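Local coordinates for protein transcriptional regulator, AraC family (Pseudomonas putida, PDB 3GRA) that probably binds specific DNA sequences and regulates transcription, represented here by its DJ-1/PfpI-like domain without the DNA-binding part, at residues L120-S126 and F149-R155; V77-T83 and W108-L114; D26-A31 and V184-L188. Residue numbers count along the deposited sequence, not the author numbering.

Contact 1. Residues L120-S126 and F149-R155; sequences LDDYGCS and FTLDRDR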
loop_
_atom_site.group_PDB
_atom_site.type_symbol
_atom_site.label_atom_id
_atom_site.label_comp_id
_atom_site.label_asym_id
_atom_site.label_seq_id
_atom_site.Cartn_x
_atom_site.Cartn_y
_atom_site.Cartn_z
ATOM N N LEU A 120 1.299 8.057 24.852
ATOM C CA LEU A 120 1.019 6.651 25.130
ATOM C C LEU A 120 1.321 6.351 26.597
ATOM O O LEU A 120 1.520 5.198 26.985
ATOM C CB LEU A 120 1.868 5.735 24.236
ATOM C CG LEU A 120 1.520 5.641 22.749
ATOM C CD1 LEU A 120 2.520 4.730 22.056
ATOM C CD2 LEU A 120 0.104 5.110 22.571
ATOM N N ASP A 121 1.358 7.401 27.407
ATOM C CA ASP A 121 1.625 7.250 28.824
ATOM C C ASP A 121 0.486 6.521 29.487
ATOM O O ASP A 121 -0.631 7.031 29.561
ATOM C CB ASP A 121 1.812 8.612 29.483
ATOM C CG ASP A 121 3.199 9.164 29.280
ATOM O OD1 ASP A 121 3.983 8.549 28.526
ATOM O OD2 ASP A 121 3.505 10.216 29.880
ATOM N N ASP A 122 0.785 5.316 29.960
ATOM C CA ASP A 122 -0.180 4.464 30.631
ATOM C C ASP A 122 -1.164 3.900 29.620
ATOM O O ASP A 122 -2.376 3.812 29.864
ATOM C CB ASP A 122 -0.907 5.251 31.720
ATOM C CG ASP A 122 -1.619 4.353 32.706
ATOM O OD1 ASP A 122 -0.990 3.387 33.195
ATOM O OD2 ASP A 122 -2.803 4.616 33.000
ATOM N N TYR A 123 -0.620 3.514 28.473
ATOM C CA TYR A 123 -1.404 2.938 27.383
ATOM C C TYR A 123 -0.658 1.730 26.842
ATOM O O TYR A 123 0.562 1.601 27.013
ATOM C CB TYR A 123 -1.557 3.942 26.243
ATOM C CG TYR A 123 -2.715 4.918 26.340
ATOM C CD1 TYR A 123 -3.989 4.563 25.889
ATOM C CD2 TYR A 123 -2.510 6.235 26.773
ATOM C CE1 TYR A 123 -5.025 5.489 25.850
ATOM C CE2 TYR A 123 -3.532 7.171 26.738
ATOM C CZ TYR A 123 -4.792 6.799 26.269
ATOM O OH TYR A 123 -5.799 7.743 26.165
ATOM N N GLY A 124 -1.391 0.844 26.184
ATOM C CA GLY A 124 -0.753 -0.308 25.587
ATOM C C GLY A 124 -0.576 0.071 24.134
ATOM O O GLY A 124 -1.184 1.035 23.679
ATOM N N CYS A 125 0.264 -0.657 23.409
ATOM C CA CYS A 125 0.465 -0.389 21.995
ATOM C C CYS A 125 1.207 -1.546 21.355
ATOM O O CYS A 125 1.768 -2.404 22.041
ATOM C CB CYS A 125 1.273 0.904 21.779
ATOM S SG CYS A 125 3.078 0.762 22.084
ATOM N N SER A 126 1.202 -1.548 20.029
ATOM C CA SER A 126 1.885 -2.553 19.232
ATOM C C SER A 126 2.920 -1.818 18.397
ATOM O O SER A 126 2.655 -0.739 17.860
ATOM C CB SER A 126 0.904 -3.283 18.301
ATOM O OG SER A 126 0.150 -4.240 19.013
ATOM N N PHE A 149 -1.477 -5.947 16.817
ATOM C CA PHE A 149 -2.279 -4.717 16.843
ATOM C C PHE A 149 -2.769 -4.462 18.256
ATOM O O PHE A 149 -2.730 -5.352 19.088
ATOM C CB PHE A 149 -3.470 -4.752 15.876
ATOM C CG PHE A 149 -4.478 -5.822 16.176
ATOM C CD1 PHE A 149 -5.779 -5.495 16.566
ATOM C CD2 PHE A 149 -4.144 -7.155 16.026
ATOM C CE1 PHE A 149 -6.734 -6.485 16.795
ATOM C CE2 PHE A 149 -5.085 -8.163 16.247
ATOM C CZ PHE A 149 -6.386 -7.828 16.632
ATOM N N THR A 150 -3.214 -3.237 18.518
ATOM C CA THR A 150 -3.666 -2.835 19.842
ATOM C C THR A 150 -4.761 -1.774 19.758
ATOM O O THR A 150 -4.587 -0.737 19.118
ATOM C CB THR A 150 -2.486 -2.245 20.676
ATOM O OG1 THR A 150 -1.509 -3.266 20.918
ATOM C CG2 THR A 150 -3.001 -1.682 22.030
ATOM N N LEU A 151 -5.878 -2.047 20.418
ATOM C CA LEU A 151 -7.021 -1.149 20.441
ATOM C C LEU A 151 -7.245 -0.795 21.894
ATOM O O LEU A 151 -8.011 -1.450 22.595
ATOM C CB LEU A 151 -8.249 -1.856 19.887
ATOM C CG LEU A 151 -8.068 -2.485 18.502
ATOM C CD1 LEU A 151 -9.057 -3.621 18.343
ATOM C CD2 LEU A 151 -8.226 -1.419 17.410
ATOM N N ASP A 152 -6.545 0.233 22.350
ATOM C CA ASP A 152 -6.652 0.664 23.729
ATOM C C ASP A 152 -7.239 2.062 23.794
ATOM O O ASP A 152 -6.526 3.049 23.668
ATOM C CB ASP A 152 -5.268 0.627 24.379
ATOM C CG ASP A 152 -5.294 1.052 25.826
ATOM O OD1 ASP A 152 -6.379 0.998 26.445
ATOM O OD2 ASP A 152 -4.225 1.425 26.347
ATOM N N ARG A 153 -8.555 2.128 23.961
ATOM C CA ARG A 153 -9.265 3.399 24.055
ATOM C C ARG A 153 -9.104 4.238 22.798
ATOM O O ARG A 153 -9.581 3.860 21.724
ATOM C CB ARG A 153 -8.774 4.165 25.286
ATOM C CG ARG A 153 -9.238 3.515 26.578
ATOM C CD ARG A 153 -8.491 4.027 27.784
ATOM N NE ARG A 153 -7.152 3.451 27.866
ATOM C CZ ARG A 153 -6.241 3.832 28.749
ATOM N NH1 ARG A 153 -6.538 4.782 29.618
ATOM N NH2 ARG A 153 -5.030 3.283 28.745
ATOM N N ASP A 154 -8.429 5.374 22.936
ATOM C CA ASP A 154 -8.205 6.266 21.803
ATOM C C ASP A 154 -6.740 6.221 21.321
ATOM O O ASP A 154 -6.193 7.216 20.848
ATOM C CB ASP A 154 -8.625 7.694 22.175
ATOM C CG ASP A 154 -7.954 8.180 23.424
ATOM O OD1 ASP A 154 -7.244 7.375 24.072
ATOM O OD2 ASP A 154 -8.130 9.366 23.767
ATOM N N ARG A 155 -6.124 5.049 21.454
ATOM C CA ARG A 155 -4.765 4.828 20.986
ATOM C C ARG A 155 -4.740 3.491 20.235
ATOM O O ARG A 155 -4.796 2.402 20.824
ATOM C CB ARG A 155 -3.770 4.839 22.149
ATOM C CG ARG A 155 -3.671 6.200 22.858
ATOM C CD ARG A 155 -3.092 7.319 21.969
ATOM N NE ARG A 155 -3.184 8.624 22.638
ATOM C CZ ARG A 155 -4.260 9.417 22.610
ATOM N NH1 ARG A 155 -5.344 9.065 21.935
ATOM N NH2 ARG A 155 -4.270 10.553 23.287
HETATM O O HOH W 1 -2.069 1.540 20.924
#

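Contact 2. Residues V77-T83 and W108-L114; sequences VCGGLRT and WNGAWFL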
loop_
_atom_site.group_PDB
_atom_site.type_symbol
_atom_site.label_atom_id
_atom_site.label_comp_id
_atom_site.label_asym_id
_atom_site.label_seq_id
_atom_site.Cartn_x
_atom_site.Cartn_y
_atom_site.Cartn_z
ATOM N N VAL A 77 0.027 7.856 12.465
ATOM C CA VAL A 77 1.390 8.030 12.001
ATOM C C VAL A 77 1.827 6.724 11.347
ATOM O O VAL A 77 1.872 5.654 11.993
ATOM C CB VAL A 77 2.375 8.368 13.148
ATOM C CG1 VAL A 77 3.781 8.577 12.559
ATOM C CG2 VAL A 77 1.923 9.622 13.885
ATOM N N CYS A 78 2.127 6.812 10.057
ATOM C CA CYS A 78 2.548 5.649 9.302
ATOM C C CYS A 78 4.053 5.649 9.072
ATOM O O CYS A 78 4.613 6.554 8.439
ATOM C CB CYS A 78 1.817 5.593 7.963
ATOM S SG CYS A 78 0.021 5.640 8.136
ATOM N N GLY A 79 4.693 4.619 9.609
ATOM C CA GLY A 79 6.122 4.469 9.473
ATOM C C GLY A 79 6.465 3.222 8.699
ATOM O O GLY A 79 5.614 2.628 8.031
ATOM N N GLY A 80 7.725 2.822 8.788
ATOM C CA GLY A 80 8.188 1.648 8.076
ATOM C C GLY A 80 9.553 1.272 8.596
ATOM O O GLY A 80 10.128 1.993 9.408
ATOM N N LEU A 81 10.069 0.148 8.117
ATOM C CA LEU A 81 11.370 -0.367 8.523
ATOM C C LEU A 81 12.496 0.647 8.377
ATOM O O LEU A 81 13.271 0.868 9.314
ATOM C CB LEU A 81 11.719 -1.611 7.698
ATOM C CG LEU A 81 13.119 -2.161 7.967
ATOM C CD1 LEU A 81 13.206 -2.613 9.418
ATOM C CD2 LEU A 81 13.421 -3.317 7.017
ATOM N N ARG A 82 12.580 1.259 7.201
ATOM C CA ARG A 82 13.629 2.223 6.925
ATOM C C ARG A 82 13.259 3.663 7.287
ATOM O O ARG A 82 14.047 4.582 7.069
ATOM C CB ARG A 82 14.033 2.115 5.448
ATOM C CG ARG A 82 14.567 0.716 5.071
ATOM C CD ARG A 82 15.940 0.452 5.697
ATOM N NE ARG A 82 16.254 -0.972 5.870
ATOM C CZ ARG A 82 16.242 -1.886 4.900
ATOM N NH1 ARG A 82 15.924 -1.548 3.656
ATOM N NH2 ARG A 82 16.556 -3.146 5.177
ATOM N N THR A 83 12.069 3.859 7.854
ATOM C CA THR A 83 11.634 5.202 8.233
ATOM C C THR A 83 12.565 5.846 9.253
ATOM O O THR A 83 12.789 5.313 10.341
ATOM C CB THR A 83 10.223 5.206 8.835
ATOM O OG1 THR A 83 9.263 4.779 7.853
ATOM C CG2 THR A 83 9.874 6.606 9.313
ATOM N N TRP A 108 3.216 0.009 11.765
ATOM C CA TRP A 108 4.596 -0.472 11.700
ATOM C C TRP A 108 5.349 -0.003 12.953
ATOM O O TRP A 108 5.399 -0.736 13.933
ATOM C CB TRP A 108 5.293 0.003 10.426
ATOM C CG TRP A 108 6.547 -0.793 10.143
ATOM C CD1 TRP A 108 7.795 -0.578 10.664
ATOM C CD2 TRP A 108 6.636 -1.996 9.374
ATOM N NE1 TRP A 108 8.657 -1.581 10.272
ATOM C CE2 TRP A 108 7.972 -2.463 9.477
ATOM C CE3 TRP A 108 5.717 -2.731 8.604
ATOM C CZ2 TRP A 108 8.406 -3.636 8.845
ATOM C CZ3 TRP A 108 6.156 -3.906 7.969
ATOM C CH2 TRP A 108 7.490 -4.340 8.097
ATOM N N ASN A 109 5.920 1.200 12.931
ATOM C CA ASN A 109 6.597 1.734 14.122
ATOM C C ASN A 109 6.111 3.124 14.497
ATOM O O ASN A 109 6.735 3.812 15.299
ATOM C CB ASN A 109 8.120 1.763 13.962
ATOM C CG ASN A 109 8.559 2.462 12.707
ATOM O OD1 ASN A 109 8.042 3.526 12.354
ATOM N ND2 ASN A 109 9.531 1.870 12.020
ATOM N N GLY A 110 4.976 3.534 13.937
ATOM C CA GLY A 110 4.449 4.851 14.265
ATOM C C GLY A 110 4.260 5.040 15.764
ATOM O O GLY A 110 4.283 6.157 16.269
ATOM N N ALA A 111 4.067 3.945 16.488
ATOM C CA ALA A 111 3.881 4.035 17.917
ATOM C C ALA A 111 5.140 4.591 18.557
ATOM O O ALA A 111 5.089 5.196 19.630
ATOM C CB ALA A 111 3.538 2.675 18.502
ATOM N N TRP A 112 6.282 4.398 17.914
ATOM C CA TRP A 112 7.517 4.959 18.478
ATOM C C TRP A 112 7.330 6.486 18.625
ATOM O O TRP A 112 7.674 7.069 19.653
ATOM C CB TRP A 112 8.713 4.678 17.562
ATOM C CG TRP A 112 10.025 5.127 18.153
ATOM C CD1 TRP A 112 10.787 4.460 19.071
ATOM C CD2 TRP A 112 10.710 6.357 17.882
ATOM N NE1 TRP A 112 11.905 5.201 19.387
ATOM C CE2 TRP A 112 11.882 6.368 18.670
ATOM C CE3 TRP A 112 10.445 7.452 17.050
ATOM C CZ2 TRP A 112 12.793 7.430 18.644
ATOM C CZ3 TRP A 112 11.351 8.507 17.026
ATOM C CH2 TRP A 112 12.511 8.486 17.819
ATOM N N PHE A 113 6.746 7.108 17.604
ATOM C CA PHE A 113 6.513 8.555 17.575
ATOM C C PHE A 113 5.477 8.997 18.593
ATOM O O PHE A 113 5.621 10.030 19.236
ATOM C CB PHE A 113 6.098 8.964 16.163
ATOM C CG PHE A 113 7.195 8.784 15.141
ATOM C CD1 PHE A 113 8.220 9.719 15.024
ATOM C CD2 PHE A 113 7.206 7.676 14.296
ATOM C CE1 PHE A 113 9.229 9.553 14.076
ATOM C CE2 PHE A 113 8.216 7.510 13.353
ATOM C CZ PHE A 113 9.225 8.451 13.242
ATOM N N LEU A 114 4.415 8.216 18.736
ATOM C CA LEU A 114 3.392 8.524 19.728
ATOM C C LEU A 114 4.054 8.371 21.097
ATOM O O LEU A 114 3.718 9.074 22.045
ATOM C CB LEU A 114 2.229 7.542 19.604
ATOM C CG LEU A 114 1.200 7.795 18.495
ATOM C CD1 LEU A 114 1.887 8.174 17.193
ATOM C CD2 LEU A 114 0.340 6.539 18.326
#

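Contact 3. Residues D26-A31 and V184-L188; sequences DVLVTA and VEEIL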
loop_
_atom_site.group_PDB
_atom_site.type_symbol
_atom_site.label_atom_id
_atom_site.label_comp_id
_atom_site.label_asym_id
_atom_site.label_seq_id
_atom_site.Cartn_x
_atom_site.Cartn_y
_atom_site.Cartn_z
ATOM N N ASP A 26 -7.893 0.033 2.589
ATOM C CA ASP A 26 -8.816 -0.884 1.956
ATOM C C ASP A 26 -10.014 -1.072 2.903
ATOM O O ASP A 26 -11.169 -0.912 2.501
ATOM C CB ASP A 26 -8.120 -2.218 1.703
ATOM C CG ASP A 26 -8.493 -2.825 0.368
ATOM O OD1 ASP A 26 -9.386 -2.267 -0.314
ATOM O OD2 ASP A 26 -7.897 -3.860 -0.000
ATOM N N VAL A 27 -9.720 -1.383 4.164
ATOM C CA VAL A 27 -10.749 -1.577 5.172
ATOM C C VAL A 27 -11.717 -0.398 5.261
ATOM O O VAL A 27 -12.927 -0.588 5.298
ATOM C CB VAL A 27 -10.128 -1.792 6.577
ATOM C CG1 VAL A 27 -11.227 -1.913 7.620
ATOM C CG2 VAL A 27 -9.245 -3.035 6.575
ATOM N N LEU A 28 -11.178 0.819 5.302
ATOM C CA LEU A 28 -12.011 2.008 5.403
ATOM C C LEU A 28 -12.780 2.304 4.109
ATOM O O LEU A 28 -13.890 2.828 4.148
ATOM C CB LEU A 28 -11.151 3.214 5.800
ATOM C CG LEU A 28 -10.299 3.033 7.065
ATOM C CD1 LEU A 28 -9.488 4.292 7.303
ATOM C CD2 LEU A 28 -11.180 2.720 8.273
ATOM N N VAL A 29 -12.197 1.978 2.961
ATOM C CA VAL A 29 -12.894 2.215 1.707
ATOM C C VAL A 29 -13.984 1.145 1.557
ATOM O O VAL A 29 -15.149 1.462 1.304
ATOM C CB VAL A 29 -11.926 2.163 0.500
ATOM C CG1 VAL A 29 -12.702 2.256 -0.803
ATOM C CG2 VAL A 29 -10.928 3.318 0.584
ATOM N N THR A 30 -13.601 -0.117 1.742
ATOM C CA THR A 30 -14.542 -1.223 1.635
ATOM C C THR A 30 -15.721 -1.003 2.586
ATOM O O THR A 30 -16.859 -1.342 2.264
ATOM C CB THR A 30 -13.856 -2.560 1.967
ATOM O OG1 THR A 30 -12.761 -2.759 1.068
ATOM C CG2 THR A 30 -14.833 -3.727 1.831
ATOM N N ALA A 31 -15.444 -0.425 3.750
ATOM C CA ALA A 31 -16.495 -0.159 4.716
ATOM C C ALA A 31 -17.511 0.758 4.057
ATOM O O ALA A 31 -18.715 0.541 4.170
ATOM C CB ALA A 31 -15.926 0.502 5.968
ATOM N N VAL A 184 -17.036 -6.497 5.731
ATOM C CA VAL A 184 -15.838 -5.926 5.124
ATOM C C VAL A 184 -14.804 -7.025 4.938
ATOM O O VAL A 184 -14.187 -7.152 3.876
ATOM C CB VAL A 184 -15.219 -4.835 6.027
ATOM C CG1 VAL A 184 -13.885 -4.390 5.466
ATOM C CG2 VAL A 184 -16.176 -3.653 6.153
ATOM N N GLU A 185 -14.628 -7.815 5.992
ATOM C CA GLU A 185 -13.676 -8.917 5.999
ATOM C C GLU A 185 -13.958 -9.943 4.899
ATOM O O GLU A 185 -13.029 -10.462 4.277
ATOM C CB GLU A 185 -13.696 -9.587 7.375
ATOM C CG GLU A 185 -12.791 -10.798 7.513
ATOM C CD GLU A 185 -12.704 -11.284 8.951
ATOM O OE1 GLU A 185 -12.101 -12.353 9.192
ATOM O OE2 GLU A 185 -13.237 -10.590 9.843
ATOM N N GLU A 186 -15.234 -10.228 4.653
ATOM C CA GLU A 186 -15.610 -11.195 3.624
ATOM C C GLU A 186 -15.072 -10.785 2.254
ATOM O O GLU A 186 -14.550 -11.608 1.501
ATOM C CB GLU A 186 -17.137 -11.329 3.554
ATOM C CG GLU A 186 -17.782 -11.849 4.833
ATOM C CD GLU A 186 -17.198 -13.177 5.285
ATOM O OE1 GLU A 186 -17.278 -14.160 4.517
ATOM O OE2 GLU A 186 -16.656 -13.238 6.412
ATOM N N ILE A 187 -15.207 -9.504 1.939
ATOM C CA ILE A 187 -14.740 -8.974 0.667
ATOM C C ILE A 187 -13.213 -9.053 0.572
ATOM O O ILE A 187 -12.672 -9.750 -0.288
ATOM C CB ILE A 187 -15.190 -7.509 0.499
ATOM C CG1 ILE A 187 -16.709 -7.416 0.685
ATOM C CG2 ILE A 187 -14.769 -6.991 -0.865
ATOM C CD1 ILE A 187 -17.268 -6.008 0.603
ATOM N N LEU A 188 -12.529 -8.343 1.462
ATOM C CA LEU A 188 -11.070 -8.332 1.483
ATOM C C LEU A 188 -10.503 -9.743 1.537
ATOM O O LEU A 188 -9.778 -10.170 0.633
ATOM C CB LEU A 188 -10.567 -7.534 2.690
ATOM C CG LEU A 188 -10.470 -6.009 2.570
ATOM C CD1 LEU A 188 -11.691 -5.438 1.878
ATOM C CD2 LEU A 188 -10.312 -5.424 3.953
#

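Contact 1. Residues L120-S126 and F149-R155
The Tyr123 ring is sandwiched between two arginines. Arg153 stacks its guanidinium over one face in an off-centre cation-pi contact, CZ lying 4.0 Å from the ring centroid, while Arg155 presses its CG against the opposite face in a CH-pi contact at 3.5 Å from that centroid. Beyond the sandwich, Tyr123 OH donates a hydrogen bond to Asp154 OD1 at 2.6 Å. All the partners gripping the ring come from the tight type II' turn Asp152-Arg155, which joins strand 149-152 to strand 155-158 in a two-residue beta hairpin at the edge of the main sheet. Asp152 holds Arg153 in place by a salt bridge (NE to OD1, 2.9 Å), and its OD2 also accepts a hydrogen bond from Gly124 N at 2.9 Å. Arg153 NH2 in turn donates to Asp122 O at 2.9 Å, and Asp122 sends its carboxylate to Arg143. Strands 123-125 and 149-152 run nearly antiparallel (157°) with axes 6.5 Å apart, but side chains and a water bridge the two segments: Ser126 OG and Thr150 OG1 are hydrogen-bonded at 2.7 Å, and the water donates to Gly124 O and, weakly, to Arg155 O. The backbone of strand 123-125 pairs instead with strand 142-144. Tyr123 offers its ring faces to two arginines and its hydroxyl to Asp154, so the hairpin tip is fastened by directional polar bonds more than by apolar burial.

Contact 2. Residues V77-T83 and W108-L114
Strand 74-78 ends at Val77-Cys78 and gives way to the extended Gly79-Gly80 and a type I turn, Gly80 to Thr83, while the facing segment bends sharply into helix 110-117. The CA atoms of Val77 and Gly110 lie only 5.0 Å apart, Gly110 CA making a CA-H...O contact with Val77 O at 3.5 Å. With this backbone there is no room for a CB at two positions: on Gly110 it would clash with Val77 O, on Gly79 with Asn109 OD1. Trp108, at phi/psi 68/-87, occupies the strained bend between strand 103-107 and the helix, consistent with the nucleophile elbow of the class I glutaminase-like fold to which DJ-1/PfpI proteins belong; in many relatives a cysteine sits there. Its indole lies against the Gly80-Leu81 backbone, with Gly80 CA 3.7 Å from the centroid of the five-membered ring (CH-pi) and Leu81 CB 4.0 Å from Trp108 CZ2; it also stacks with His128. Asn109 ND2 donates to Gly80 O at 2.7 Å and has a second acceptor in Gln131. On the helix side, Val77 packs against two neighbouring apolar side chains, its CG1 3.9 Å from Phe113 CD2 and its CG2 3.6 Å from Leu114 CD1.

Contact 3. Residues D26-A31 and V184-L188
Two helices cross steeply here, at 115° between the axes of the short segments, which approach to 9.7 Å. Thr30 is the side chain at the centre. Its chi1 near -60° (m) turns OG1 back along its own helix, where it donates to Asp26 O at 2.8 Å, and leaves the methyl CG2 pointing into the partner helix, 3.6 Å from Ile187 CD1 and 3.8 Å from Val184 CG1. Leu188, with chi1 m and chi2 p, folds its end over the same threonine, and its CD1 comes within 3.0 Å of Thr30 OG1, a tight approach. The other branch reaches Val27, Leu188 CD2 lying 3.7 Å from Val27 CG2. Val184, with chi1 t, turns CG1 toward Val27, 4.2 Å from Val27 CG1, and CG2 toward Ala31, 4.2 Å from Ala31 CB. Val27 also meets Met165, Met168 and Val172 of helix 161-176. Asp26 packs on Leu55 of the second subunit. Helix 178-188 closes the modelled chain; in the whole protein the AraC-type DNA-binding region would probably follow it. Thr30 OG1 is spent on Asp26 O within its own helix, so the contact is mainly hydrocarbon packing with a few oxygens set against carbon, held by shape and apolar burial without hydrogen bonds or salt bridges between these two segments.

Contacts 1 and 2 are neighbours, their centres 14 Å apart, and both reach the mixed main sheet. They follow in series along the chain: helix 110-117 of contact 2 leads to strand 123-125 of contact 1, and they touch where Leu120 CD1 meets Ala111 O at 3.6 Å. Contact 3 stands apart, its centre about 23 Å from either of theirs and across the chain's centre from contact 2. It joins helix 18-34 to helix 178-188, so the other two contacts fall between its segments in sequence. Contact 2 thus lies at the probable nucleophile elbow and contact 1 at the edge of the same sheet, while contact 3 joins an early helix to the last modelled one, near the second subunit.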